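DNA mismatch repair protein MutL (Aquifex aeolicus, PDB 6LZI) binds ATP in its N-terminal Bergerat-fold domain, captured here with ADP, and probably acts as an endonuclease in DNA mismatch repair. Local coordinates at residues Ile218-Arg226 with Phe291-Glu302. Residues are numbered along the deposited sequence; the frame is centred on the assembly and turned at random.
Sequences ITLRAFVSR and FLELVRELAGKE
Leu220 is the main bump on strand 219-225, and segment 291-302 offers it a hollow walled by Phe291 and by Leu294 and Val295 of helix 292-298. Its two branches part company there: CD1 presses into the helix, 3.6 Å from Leu294 CG and 3.9 Å from Val295 CG2, while CD2 reaches the Phe291 ring at CE1. A forked leucine suits this place because its two methyls can touch two different walls. The ring itself is steadied from within its own segment, since CG2 of Val295 lies over one face, offset toward the rim. Leu294, with CG anti to its backbone N (chi1 -167°), lays its CD2 in the notch between Leu220 and Ile218, 3.6 Å from CG1 of the isoleucine, whose CD1 comes to the edge of the Phe291 ring.

At Ala222 the bump shrinks to a single methyl, small enough to admit the long Leu298, whose CD1 stops 4.0 Å from Ala222 CB and which also packs on Leu211 of the neighbouring strand 209-213. Beyond the type I turn from Leu298 to Lys301, the greasy seam gives way to charge. Glu302, extended beyond CG, brings OE1 to 3.9 Å from Val224 CG2 and meets Arg226 side-on: NE donates to the syn lone pair of OE1 at 2.7 Å, NH2 to OE2 at 3.0 Å, with guanidinium and carboxylate planes 31° apart. Replacing Glu302 by an alanine is likely to leave the Arg226 guanidinium without this two-pronged partner and freer to turn, and to bare a little of Val224.

Leu220 and Ala222, alternate residues of the strand, thus face a helix whose axis makes 40° with that of the strand, the layered alpha/beta packing of the S5-like domain in MutL proteins.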
ATOM      1  N   ILE A 218      13.992   2.035  23.102  1.00 69.70           N
ATOM      2  CA  ILE A 218      12.800   1.322  22.657  1.00 68.08           C
ATOM      3  C   ILE A 218      11.610   2.255  22.802  1.00 62.73           C
ATOM      4  O   ILE A 218      11.376   2.791  23.889  1.00 63.21           O
ATOM      5  CB  ILE A 218      12.587   0.046  23.491  1.00 73.54           C
ATOM      6  CG1 ILE A 218      11.135  -0.420  23.391  1.00 71.88           C
ATOM      7  CG2 ILE A 218      12.982   0.303  24.957  1.00 77.03           C
ATOM      8  CD1 ILE A 218      10.670  -0.762  22.003  1.00 67.41           C
ATOM      9  N   THR A 219      10.844   2.443  21.721  1.00 58.06           N
ATOM     10  CA  THR A 219       9.732   3.388  21.762  1.00 51.30           C
ATOM     11  C   THR A 219       8.449   2.753  21.235  1.00 43.89           C
ATOM     12  O   THR A 219       8.454   2.108  20.178  1.00 42.27           O
ATOM     13  CB  THR A 219      10.092   4.657  20.981  1.00 55.01           C
ATOM     14  OG1 THR A 219      11.319   5.185  21.516  1.00 58.89           O
ATOM     15  CG2 THR A 219       9.008   5.709  21.139  1.00 52.69           C
ATOM     16  N   LEU A 220       7.356   2.942  21.986  1.00 43.64           N
ATOM     17  CA  LEU A 220       6.030   2.438  21.641  1.00 39.73           C
ATOM     18  C   LEU A 220       5.040   3.593  21.626  1.00 36.21           C
ATOM     19  O   LEU A 220       5.055   4.448  22.518  1.00 39.07           O
ATOM     20  CB  LEU A 220       5.561   1.382  22.653  1.00 41.13           C
ATOM     21  CG  LEU A 220       6.446   0.176  22.881  1.00 45.37           C
ATOM     22  CD1 LEU A 220       5.950  -0.594  24.126  1.00 45.63           C
ATOM     23  CD2 LEU A 220       6.504  -0.725  21.654  1.00 44.52           C
ATOM     24  N   ARG A 221       4.214   3.628  20.594  1.00 35.54           N
ATOM     25  CA  ARG A 221       3.097   4.547  20.475  1.00 36.28           C
ATOM     26  C   ARG A 221       1.923   3.704  19.984  1.00 37.23           C
ATOM     27  O   ARG A 221       2.000   3.112  18.892  1.00 32.79           O
ATOM     28  CB  ARG A 221       3.438   5.670  19.483  1.00 35.73           C
ATOM     29  CG  ARG A 221       2.447   6.821  19.378  1.00 34.95           C
ATOM     30  CD  ARG A 221       2.870   7.771  18.260  1.00 35.93           C
ATOM     31  NE  ARG A 221       2.078   8.981  18.299  1.00 42.29           N
ATOM     32  CZ  ARG A 221       2.167   9.980  17.429  1.00 41.35           C
ATOM     33  NH1 ARG A 221       3.031   9.931  16.409  1.00 45.89           N
ATOM     34  NH2 ARG A 221       1.368  11.025  17.593  1.00 36.65           N
ATOM     35  N   ALA A 222       0.851   3.635  20.779  1.00 36.27           N
ATOM     36  CA  ALA A 222      -0.347   2.943  20.326  1.00 36.65           C
ATOM     37  C   ALA A 222      -1.561   3.862  20.286  1.00 33.13           C
ATOM     38  O   ALA A 222      -1.614   4.913  20.952  1.00 29.50           O
ATOM     39  CB  ALA A 222      -0.671   1.727  21.200  1.00 35.58           C
ATOM     40  N   PHE A 223      -2.557   3.419  19.528  1.00 29.34           N
ATOM     41  CA  PHE A 223      -3.876   4.045  19.499  1.00 25.80           C
ATOM     42  C   PHE A 223      -4.864   2.944  19.784  1.00 26.40           C
ATOM     43  O   PHE A 223      -4.866   1.946  19.053  1.00 30.46           O
ATOM     44  CB  PHE A 223      -4.163   4.687  18.124  1.00 24.47           C
ATOM     45  CG  PHE A 223      -3.112   5.702  17.745  1.00 25.43           C
ATOM     46  CD1 PHE A 223      -1.907   5.284  17.152  1.00 26.29           C
ATOM     47  CD2 PHE A 223      -3.270   7.034  18.092  1.00 28.66           C
ATOM     48  CE1 PHE A 223      -0.880   6.230  16.861  1.00 28.50           C
ATOM     49  CE2 PHE A 223      -2.287   7.950  17.833  1.00 28.61           C
ATOM     50  CZ  PHE A 223      -1.069   7.549  17.222  1.00 26.83           C
ATOM     51  N   VAL A 224      -5.680   3.118  20.833  1.00 30.49           N
ATOM     52  CA  VAL A 224      -6.562   2.054  21.307  1.00 31.37           C
ATOM     53  C   VAL A 224      -7.999   2.550  21.282  1.00 33.20           C
ATOM     54  O   VAL A 224      -8.274   3.707  21.614  1.00 38.72           O
ATOM     55  CB  VAL A 224      -6.167   1.575  22.728  1.00 36.64           C
ATOM     56  CG1 VAL A 224      -4.757   1.048  22.696  1.00 39.25           C
ATOM     57  CG2 VAL A 224      -6.277   2.694  23.702  1.00 42.77           C
ATOM     58  N   SER A 225      -8.929   1.671  20.895  1.00 34.25           N
ATOM     59  CA  SER A 225     -10.350   1.988  21.020  1.00 33.64           C
ATOM     60  C   SER A 225     -11.055   0.743  21.505  1.00 37.79           C
ATOM     61  O   SER A 225     -10.928  -0.309  20.859  1.00 37.78           O
ATOM     62  CB  SER A 225     -10.943   2.437  19.688  1.00 35.47           C
ATOM     63  OG  SER A 225     -12.320   2.740  19.822  1.00 42.80           O
ATOM     64  N   ARG A 226     -11.805   0.866  22.594  1.00 43.41           N
ATOM     65  CA  ARG A 226     -12.092  -0.334  23.368  1.00 49.73           C
ATOM     66  C   ARG A 226     -13.347  -1.087  22.986  1.00 63.57           C
ATOM     67  O   ARG A 226     -13.433  -2.291  23.276  1.00 68.60           O
ATOM     68  CB  ARG A 226     -12.172  -0.013  24.856  1.00 50.17           C
ATOM     69  CG  ARG A 226     -10.805   0.065  25.427  1.00 48.02           C
ATOM     70  CD  ARG A 226     -10.791  -0.082  26.906  1.00 47.51           C
ATOM     71  NE  ARG A 226      -9.445  -0.452  27.283  1.00 48.45           N
ATOM     72  CZ  ARG A 226      -9.045  -1.700  27.498  1.00 51.23           C
ATOM     73  NH1 ARG A 226      -9.891  -2.722  27.360  1.00 53.71           N
ATOM     74  NH2 ARG A 226      -7.789  -1.922  27.843  1.00 52.24           N
ATOM     75  N   PHE A 291      10.650  -6.106  25.517  1.00 63.51           N
ATOM     76  CA  PHE A 291       9.644  -5.581  24.598  1.00 63.85           C
ATOM     77  C   PHE A 291       8.224  -5.843  25.090  1.00 63.77           C
ATOM     78  O   PHE A 291       7.445  -4.905  25.266  1.00 57.97           O
ATOM     79  CB  PHE A 291       9.827  -6.174  23.197  1.00 61.79           C
ATOM     80  CG  PHE A 291       8.746  -5.768  22.201  1.00 56.88           C
ATOM     81  CD1 PHE A 291       8.760  -4.525  21.591  1.00 56.39           C
ATOM     82  CD2 PHE A 291       7.715  -6.635  21.882  1.00 53.49           C
ATOM     83  CE1 PHE A 291       7.777  -4.169  20.673  1.00 53.95           C
ATOM     84  CE2 PHE A 291       6.740  -6.279  20.981  1.00 53.28           C
ATOM     85  CZ  PHE A 291       6.776  -5.050  20.374  1.00 52.05           C
ATOM     86  N   LEU A 292       7.885  -7.121  25.310  1.00 65.13           N
ATOM     87  CA  LEU A 292       6.505  -7.457  25.655  1.00 65.04           C
ATOM     88  C   LEU A 292       6.151  -6.951  27.050  1.00 65.85           C
ATOM     89  O   LEU A 292       4.983  -6.635  27.326  1.00 62.32           O
ATOM     90  CB  LEU A 292       6.283  -8.972  25.523  1.00 67.36           C
ATOM     91  CG  LEU A 292       6.148  -9.517  24.091  1.00 62.47           C
ATOM     92  CD1 LEU A 292       6.280 -11.041  23.993  1.00 58.69           C
ATOM     93  CD2 LEU A 292       4.831  -9.069  23.491  1.00 60.08           C
ATOM     94  N   GLU A 293       7.155  -6.836  27.921  1.00 66.59           N
ATOM     95  CA  GLU A 293       6.980  -6.126  29.182  1.00 69.63           C
ATOM     96  C   GLU A 293       6.532  -4.686  28.944  1.00 66.83           C
ATOM     97  O   GLU A 293       5.530  -4.233  29.512  1.00 66.19           O
ATOM     98  CB  GLU A 293       8.287  -6.169  29.982  1.00 75.21           C
ATOM     99  CG  GLU A 293       8.484  -5.012  30.952  1.00 80.65           C
ATOM    100  CD  GLU A 293       9.690  -5.207  31.863  1.00 88.13           C
ATOM    101  OE1 GLU A 293      10.378  -6.245  31.728  1.00 89.64           O
ATOM    102  OE2 GLU A 293       9.944  -4.324  32.717  1.00 90.91           O
ATOM    103  N   LEU A 294       7.259  -3.947  28.101  1.00 63.78           N
ATOM    104  CA  LEU A 294       6.911  -2.542  27.902  1.00 58.59           C
ATOM    105  C   LEU A 294       5.544  -2.397  27.240  1.00 53.79           C
ATOM    106  O   LEU A 294       4.837  -1.411  27.479  1.00 52.65           O
ATOM    107  CB  LEU A 294       7.997  -1.835  27.086  1.00 56.90           C
ATOM    108  CG  LEU A 294       7.937  -0.295  27.067  1.00 55.05           C
ATOM    109  CD1 LEU A 294       7.958   0.306  28.461  1.00 56.67           C
ATOM    110  CD2 LEU A 294       9.046   0.319  26.200  1.00 54.10           C
ATOM    111  N   VAL A 295       5.132  -3.386  26.458  1.00 47.75           N
ATOM    112  CA  VAL A 295       3.790  -3.356  25.889  1.00 45.53           C
ATOM    113  C   VAL A 295       2.740  -3.480  26.983  1.00 50.95           C
ATOM    114  O   VAL A 295       1.756  -2.738  26.998  1.00 52.10           O
ATOM    115  CB  VAL A 295       3.636  -4.458  24.827  1.00 43.40           C
ATOM    116  CG1 VAL A 295       2.208  -4.553  24.375  1.00 48.27           C
ATOM    117  CG2 VAL A 295       4.547  -4.186  23.642  1.00 40.39           C
ATOM    118  N   ARG A 296       2.915  -4.440  27.909  1.00 52.74           N
ATOM    119  CA  ARG A 296       1.949  -4.542  29.001  1.00 55.97           C
ATOM    120  C   ARG A 296       2.044  -3.342  29.944  1.00 51.45           C
ATOM    121  O   ARG A 296       1.038  -2.937  30.522  1.00 50.39           O
ATOM    122  CB  ARG A 296       2.103  -5.882  29.735  1.00 62.39           C
ATOM    123  CG  ARG A 296       2.882  -5.904  31.042  1.00 67.05           C
ATOM    124  CD  ARG A 296       2.992  -7.363  31.606  1.00 72.16           C
ATOM    125  NE  ARG A 296       1.679  -7.973  31.865  1.00 74.89           N
ATOM    126  CZ  ARG A 296       1.174  -9.020  31.209  1.00 76.36           C
ATOM    127  NH1 ARG A 296       1.872  -9.614  30.247  1.00 77.96           N
ATOM    128  NH2 ARG A 296      -0.035  -9.482  31.518  1.00 75.29           N
ATOM    129  N   GLU A 297       3.223  -2.732  30.077  1.00 50.15           N
ATOM    130  CA  GLU A 297       3.331  -1.454  30.775  1.00 51.13           C
ATOM    131  C   GLU A 297       2.533  -0.369  30.050  1.00 46.09           C
ATOM    132  O   GLU A 297       1.783   0.398  30.673  1.00 45.96           O
ATOM    133  CB  GLU A 297       4.815  -1.077  30.904  1.00 57.64           C
ATOM    134  CG  GLU A 297       5.127   0.401  31.193  1.00 58.62           C
ATOM    135  CD  GLU A 297       6.548   0.595  31.696  1.00 67.04           C
ATOM    136  OE1 GLU A 297       6.861   1.688  32.206  1.00 70.50           O
ATOM    137  OE2 GLU A 297       7.350  -0.358  31.607  1.00 69.24           O
ATOM    138  N   LEU A 298       2.672  -0.323  28.728  1.00 47.27           N
ATOM    139  CA  LEU A 298       1.884   0.564  27.880  1.00 42.96           C
ATOM    140  C   LEU A 298       0.379   0.365  28.079  1.00 46.42           C
ATOM    141  O   LEU A 298      -0.390   1.339  28.101  1.00 43.05           O
ATOM    142  CB  LEU A 298       2.295   0.301  26.440  1.00 45.46           C
ATOM    143  CG  LEU A 298       1.802   1.030  25.211  1.00 44.10           C
ATOM    144  CD1 LEU A 298       0.372   0.638  24.898  1.00 50.69           C
ATOM    145  CD2 LEU A 298       1.960   2.519  25.365  1.00 38.42           C
ATOM    146  N   ALA A 299      -0.068  -0.890  28.213  1.00 46.02           N
ATOM    147  CA  ALA A 299      -1.496  -1.174  28.318  1.00 43.32           C
ATOM    148  C   ALA A 299      -2.136  -0.628  29.588  1.00 43.11           C
ATOM    149  O   ALA A 299      -3.366  -0.688  29.715  1.00 49.12           O
ATOM    150  CB  ALA A 299      -1.756  -2.686  28.225  1.00 43.22           C
ATOM    151  N   GLY A 300      -1.362  -0.158  30.564  1.00 44.68           N
ATOM    152  CA  GLY A 300      -1.926   0.344  31.793  1.00 48.92           C
ATOM    153  C   GLY A 300      -2.071   1.841  31.771  1.00 45.01           C
ATOM    154  O   GLY A 300      -2.547   2.421  32.758  1.00 42.52           O
ATOM    155  N   LYS A 301      -1.734   2.476  30.645  1.00 46.43           N
ATOM    156  CA  LYS A 301      -1.552   3.914  30.595  1.00 48.28           C
ATOM    157  C   LYS A 301      -2.787   4.665  30.119  1.00 46.28           C
ATOM    158  O   LYS A 301      -2.720   5.888  29.992  1.00 45.81           O
ATOM    159  CB  LYS A 301      -0.362   4.271  29.699  1.00 43.66           C
ATOM    160  CG  LYS A 301       1.058   4.227  30.280  1.00 45.44           C
ATOM    161  CD  LYS A 301       1.134   3.572  31.621  1.00 51.20           C
ATOM    162  CE  LYS A 301       1.029   4.647  32.741  1.00 59.94           C
ATOM    163  NZ  LYS A 301       0.685   4.125  34.101  1.00 59.53           N
ATOM    164  N   GLU A 302      -3.908   3.978  29.864  1.00 41.55           N
ATOM    165  CA  GLU A 302      -5.131   4.690  29.508  1.00 43.60           C
ATOM    166  C   GLU A 302      -5.612   5.614  30.628  1.00 43.20           C
ATOM    167  O   GLU A 302      -5.497   5.326  31.825  1.00 44.47           O
ATOM    168  CB  GLU A 302      -6.254   3.729  29.161  1.00 47.30           C
ATOM    169  CG  GLU A 302      -6.008   2.915  27.933  1.00 44.33           C
ATOM    170  CD  GLU A 302      -6.956   1.752  27.875  1.00 49.05           C
ATOM    171  OE1 GLU A 302      -7.928   1.825  27.085  1.00 44.10           O
ATOM    172  OE2 GLU A 302      -6.745   0.794  28.653  1.00 45.60           O
TER